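Local coordinates for GGDEF family protein (Vibrio cholerae, PDB 5GZS), which probably makes the second messenger cyclic di-GMP as a diguanylate cyclase, and binds arginine in its periplasmic portion, at residues S360-S363 and Q364-V368; K367-A370 and L371-E375. All coordinates share one frame; numbering follows the deposited sequence.

Contact 1: residues S360-S363 and Q364-V368; sequences SYAS and QEEKV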
loop_
_atom_site.group_PDB
_atom_site.type_symbol
_atom_site.label_atom_id
_atom_site.label_comp_id
_atom_site.label_asym_id
_atom_site.label_seq_id
_atom_site.Cartn_x
_atom_site.Cartn_y
_atom_site.Cartn_z
ATOM N N SER A 360 13.308 26.380 -12.711
ATOM C CA SER A 360 13.271 26.671 -11.281
ATOM C C SER A 360 12.663 28.033 -10.996
ATOM O O SER A 360 12.776 28.963 -11.795
ATOM C CB SER A 360 14.672 26.585 -10.667
ATOM O OG SER A 360 15.433 25.546 -11.262
ATOM N N TYR A 361 12.005 28.128 -9.850
ATOM C CA TYR A 361 11.375 29.359 -9.443
ATOM C C TYR A 361 11.667 29.614 -7.989
ATOM O O TYR A 361 12.162 28.739 -7.266
ATOM C CB TYR A 361 9.868 29.315 -9.674
ATOM C CG TYR A 361 9.498 29.304 -11.119
ATOM C CD1 TYR A 361 9.445 28.111 -11.832
ATOM C CD2 TYR A 361 9.225 30.486 -11.787
ATOM C CE1 TYR A 361 9.112 28.093 -13.177
ATOM C CE2 TYR A 361 8.888 30.484 -13.136
ATOM C CZ TYR A 361 8.832 29.280 -13.823
ATOM O OH TYR A 361 8.500 29.270 -15.150
ATOM N N ALA A 362 11.336 30.828 -7.576
ATOM C CA ALA A 362 11.639 31.308 -6.244
ATOM C C ALA A 362 10.536 30.927 -5.277
ATOM O O ALA A 362 10.759 30.813 -4.075
ATOM C CB ALA A 362 11.834 32.827 -6.272
ATOM N N SER A 363 9.338 30.719 -5.813
ATOM C CA SER A 363 8.173 30.491 -4.969
ATOM C C SER A 363 7.089 29.677 -5.656
ATOM O O SER A 363 7.098 29.502 -6.875
ATOM C CB SER A 363 7.585 31.827 -4.518
ATOM O OG SER A 363 7.210 32.600 -5.648
ATOM N N GLN A 364 6.153 29.206 -4.838
ATOM C CA GLN A 364 4.977 28.501 -5.300
ATOM C C GLN A 364 4.153 29.434 -6.183
ATOM O O GLN A 364 3.810 29.091 -7.330
ATOM C CB GLN A 364 4.166 28.007 -4.107
ATOM C CG GLN A 364 3.375 26.733 -4.383
ATOM C CD GLN A 364 2.069 26.679 -3.607
ATOM O OE1 GLN A 364 1.351 27.678 -3.486
ATOM N NE2 GLN A 364 1.777 25.518 -3.043
ATOM N N GLU A 365 3.843 30.605 -5.632
ATOM C CA GLU A 365 3.182 31.706 -6.346
ATOM C C GLU A 365 3.665 31.926 -7.775
ATOM O O GLU A 365 2.877 32.014 -8.732
ATOM C CB GLU A 365 3.388 33.001 -5.564
ATOM C CG GLU A 365 2.160 33.495 -4.796
ATOM C CD GLU A 365 1.208 34.274 -5.693
ATOM O OE1 GLU A 365 1.673 35.180 -6.418
ATOM O OE2 GLU A 365 -0.008 33.988 -5.684
ATOM N N GLU A 366 4.979 32.040 -7.900
ATOM C CA GLU A 366 5.641 32.253 -9.185
ATOM C C GLU A 366 5.579 30.980 -10.032
ATOM O O GLU A 366 5.385 31.042 -11.251
ATOM C CB GLU A 366 7.083 32.690 -8.932
ATOM C CG GLU A 366 7.863 33.225 -10.105
ATOM C CD GLU A 366 9.317 33.395 -9.722
ATOM O OE1 GLU A 366 9.640 33.135 -8.542
ATOM O OE2 GLU A 366 10.134 33.781 -10.576
ATOM N N LYS A 367 5.735 29.832 -9.362
ATOM C CA LYS A 367 5.632 28.517 -9.992
ATOM C C LYS A 367 4.255 28.375 -10.633
ATOM O O LYS A 367 4.136 28.123 -11.832
ATOM C CB LYS A 367 5.882 27.397 -8.966
ATOM C CG LYS A 367 5.715 25.965 -9.509
ATOM C CD LYS A 367 6.420 24.900 -8.647
ATOM C CE LYS A 367 5.793 24.768 -7.268
ATOM N NZ LYS A 367 6.538 23.813 -6.379
ATOM N N VAL A 368 3.215 28.568 -9.833
ATOM C CA VAL A 368 1.860 28.546 -10.355
ATOM C C VAL A 368 1.646 29.518 -11.521
ATOM O O VAL A 368 1.176 29.118 -12.597
ATOM C CB VAL A 368 0.840 28.884 -9.272
ATOM C CG1 VAL A 368 -0.545 28.994 -9.901
ATOM C CG2 VAL A 368 0.880 27.849 -8.138
#

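Contact 2: residues K367-A370 and L371-E375; sequences KVQA and LLNKE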
loop_
_atom_site.group_PDB
_atom_site.type_symbol
_atom_site.label_atom_id
_atom_site.label_comp_id
_atom_site.label_asym_id
_atom_site.label_seq_id
_atom_site.Cartn_x
_atom_site.Cartn_y
_atom_site.Cartn_z
ATOM N N LYS A 367 5.735 29.832 -9.362
ATOM C CA LYS A 367 5.632 28.517 -9.992
ATOM C C LYS A 367 4.255 28.375 -10.633
ATOM O O LYS A 367 4.136 28.123 -11.832
ATOM C CB LYS A 367 5.882 27.397 -8.966
ATOM C CG LYS A 367 5.715 25.965 -9.509
ATOM C CD LYS A 367 6.420 24.900 -8.647
ATOM C CE LYS A 367 5.793 24.768 -7.268
ATOM N NZ LYS A 367 6.538 23.813 -6.379
ATOM N N VAL A 368 3.215 28.568 -9.833
ATOM C CA VAL A 368 1.860 28.546 -10.355
ATOM C C VAL A 368 1.646 29.518 -11.521
ATOM O O VAL A 368 1.176 29.118 -12.597
ATOM C CB VAL A 368 0.840 28.884 -9.272
ATOM C CG1 VAL A 368 -0.545 28.994 -9.901
ATOM C CG2 VAL A 368 0.880 27.849 -8.138
ATOM N N GLN A 369 1.992 30.788 -11.328
ATOM C CA GLN A 369 1.722 31.779 -12.376
ATOM C C GLN A 369 2.412 31.406 -13.697
ATOM O O GLN A 369 1.929 31.728 -14.796
ATOM C CB GLN A 369 2.145 33.183 -11.924
ATOM C CG GLN A 369 1.066 33.928 -11.127
ATOM C CD GLN A 369 -0.102 34.387 -11.992
ATOM O OE1 GLN A 369 0.058 34.693 -13.185
ATOM N NE2 GLN A 369 -1.288 34.423 -11.397
ATOM N N ALA A 370 3.534 30.707 -13.580
ATOM C CA ALA A 370 4.243 30.206 -14.745
ATOM C C ALA A 370 3.397 29.189 -15.505
ATOM O O ALA A 370 3.370 29.193 -16.734
ATOM C CB ALA A 370 5.551 29.595 -14.326
ATOM N N LEU A 371 2.713 28.313 -14.768
ATOM C CA LEU A 371 1.848 27.314 -15.390
ATOM C C LEU A 371 0.697 28.006 -16.109
ATOM O O LEU A 371 0.359 27.661 -17.246
ATOM C CB LEU A 371 1.316 26.328 -14.349
ATOM C CG LEU A 371 0.287 25.323 -14.862
ATOM C CD1 LEU A 371 0.937 24.397 -15.885
ATOM C CD2 LEU A 371 -0.355 24.519 -13.733
ATOM N N LEU A 372 0.113 28.995 -15.436
ATOM C CA LEU A 372 -0.981 29.800 -15.987
ATOM C C LEU A 372 -0.557 30.588 -17.216
ATOM O O LEU A 372 -1.311 30.677 -18.190
ATOM C CB LEU A 372 -1.522 30.756 -14.927
ATOM C CG LEU A 372 -2.196 30.062 -13.744
ATOM C CD1 LEU A 372 -2.606 31.060 -12.667
ATOM C CD2 LEU A 372 -3.396 29.287 -14.259
ATOM N N ASN A 373 0.651 31.147 -17.181
ATOM C CA ASN A 373 1.151 31.921 -18.323
ATOM C C ASN A 373 1.673 31.045 -19.478
ATOM O O ASN A 373 2.226 31.569 -20.440
ATOM C CB ASN A 373 2.257 32.891 -17.866
ATOM C CG ASN A 373 1.758 33.951 -16.868
ATOM O OD1 ASN A 373 0.742 33.771 -16.192
ATOM N ND2 ASN A 373 2.491 35.055 -16.769
ATOM N N LYS A 374 1.486 29.723 -19.383
ATOM C CA LYS A 374 2.022 28.742 -20.350
ATOM C C LYS A 374 3.549 28.828 -20.520
ATOM O O LYS A 374 4.107 28.333 -21.506
ATOM C CB LYS A 374 1.353 28.893 -21.722
ATOM C CG LYS A 374 -0.148 28.653 -21.730
ATOM C CD LYS A 374 -0.748 29.007 -23.085
ATOM C CE LYS A 374 -2.272 29.034 -23.040
ATOM N NZ LYS A 374 -2.861 27.677 -22.840
ATOM N N GLU A 375 4.207 29.476 -19.560
ATOM C CA GLU A 375 5.661 29.456 -19.429
ATOM C C GLU A 375 6.142 28.019 -19.284
ATOM O O GLU A 375 7.230 27.651 -19.740
ATOM C CB GLU A 375 6.090 30.266 -18.201
ATOM C CG GLU A 375 6.813 31.569 -18.494
ATOM C CD GLU A 375 7.483 32.128 -17.261
ATOM O OE1 GLU A 375 8.596 31.654 -16.940
ATOM O OE2 GLU A 375 6.907 33.035 -16.617
#

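Contact 1: residues S360-S363 and Q364-V368
Ser363 and Glu366 meet at the start of helix 364-372, with Ser363 at the N-cap. Three hydrogen bonds join the turn to the helix. Ser363 OG accepts from Glu366 N (3.2 Å), and Ser363 O accepts from Lys367 N (2.9 Å). The Ser363 hydroxyl is turned between its own N and carbonyl carbon (chi1 59°), where it can face the first helical turn. In the third bond Glu366 reaches back with an extended chain. Glu366 OE1 accepts from Ala362 N (3.0 Å), which comes in from above the carboxylate plane. The carboxylate lies near the helix N-terminus, which would probably favour its negative charge.

The remaining contacts are van der Waals. Tyr361 CD2 lies 3.5 Å from Glu366 CG, and ring and carboxylate planes stand 82° apart. Lys367 CA sits over one face of the ring, 4.1 Å from Tyr361 CG and offset toward the rim. The phenol OH is probably hydrogen-bonded to Glu375, beyond the other end of the helix.

Tyr361 ends the edge strand 359-361, which runs parallel to strand 337-340. The helix then turns Gln364 and Lys367 onto strand 378-382.

Contact 2: residues K367-A370 and L371-E375
Leu372 packs back on Val368, one turn earlier in the last part of helix 364-372. Leu372 CB lies 3.6 Å from Gln369 O. Leu372 CG comes next, 3.7 Å from Val368 O. Leu372 CD1 ends the path 4.0 Å from Val368 CG1, with the two side chains side by side and pointing the same way. With CG anti to the carbonyl carbon (chi1 -66°), the Leu372 branch lies alongside Val368. Val368 offers the methyl that is anti to its backbone N (chi1 174°).

The backbone bonds hold this turn. Leu372 N donates to Val368 O at 3.0 Å, and Asn373 N donates to Gln369 O. Leu371 N donates to Lys367 O, with a second, weak bond to Val368 O. Leu371 turns its side chain onto Ile379 of strand 378-382 and onto Val376.

After Asn373 the chain reverses at Lys374, whose phi is positive (56°). Lys374 N bonds to Leu371 O at 3.2 Å. Glu375 N returns to Ala370 O at 3.0 Å, a weak bond. The same return brings Glu375 CB to 4.0 Å from Ala370 CB, an apolar touch across the helix end.

The left-handed Lys374, with a bond from its N to Leu371 O and one from Glu375 N to Ala370 O, makes this a Schellman motif at the helix C-terminus, although the second bond is weak.

Overall arrangement
Contacts 1 and 2 are the two ends of helix 364-372, with centres about 9 Å apart. Contact 1 comes first along the chain and starts the helix; contact 2 finishes it, and they share Lys367 and Val368. The Tyr361 side chain runs alongside the helix, and its OH probably hydrogen-bonds Glu375 OE1, so contact 1 reaches contact 2. The helix links edge strand 359-361 to strand 378-382, both parallel to strand 337-340 between them, so it forms a beta-alpha-beta crossover in a mixed sheet. Both contacts lie within the second match to family 3 solute-binding proteins. The arginine pocket lies in the N-terminal part of the chain, far from these contacts, which look like structural packing.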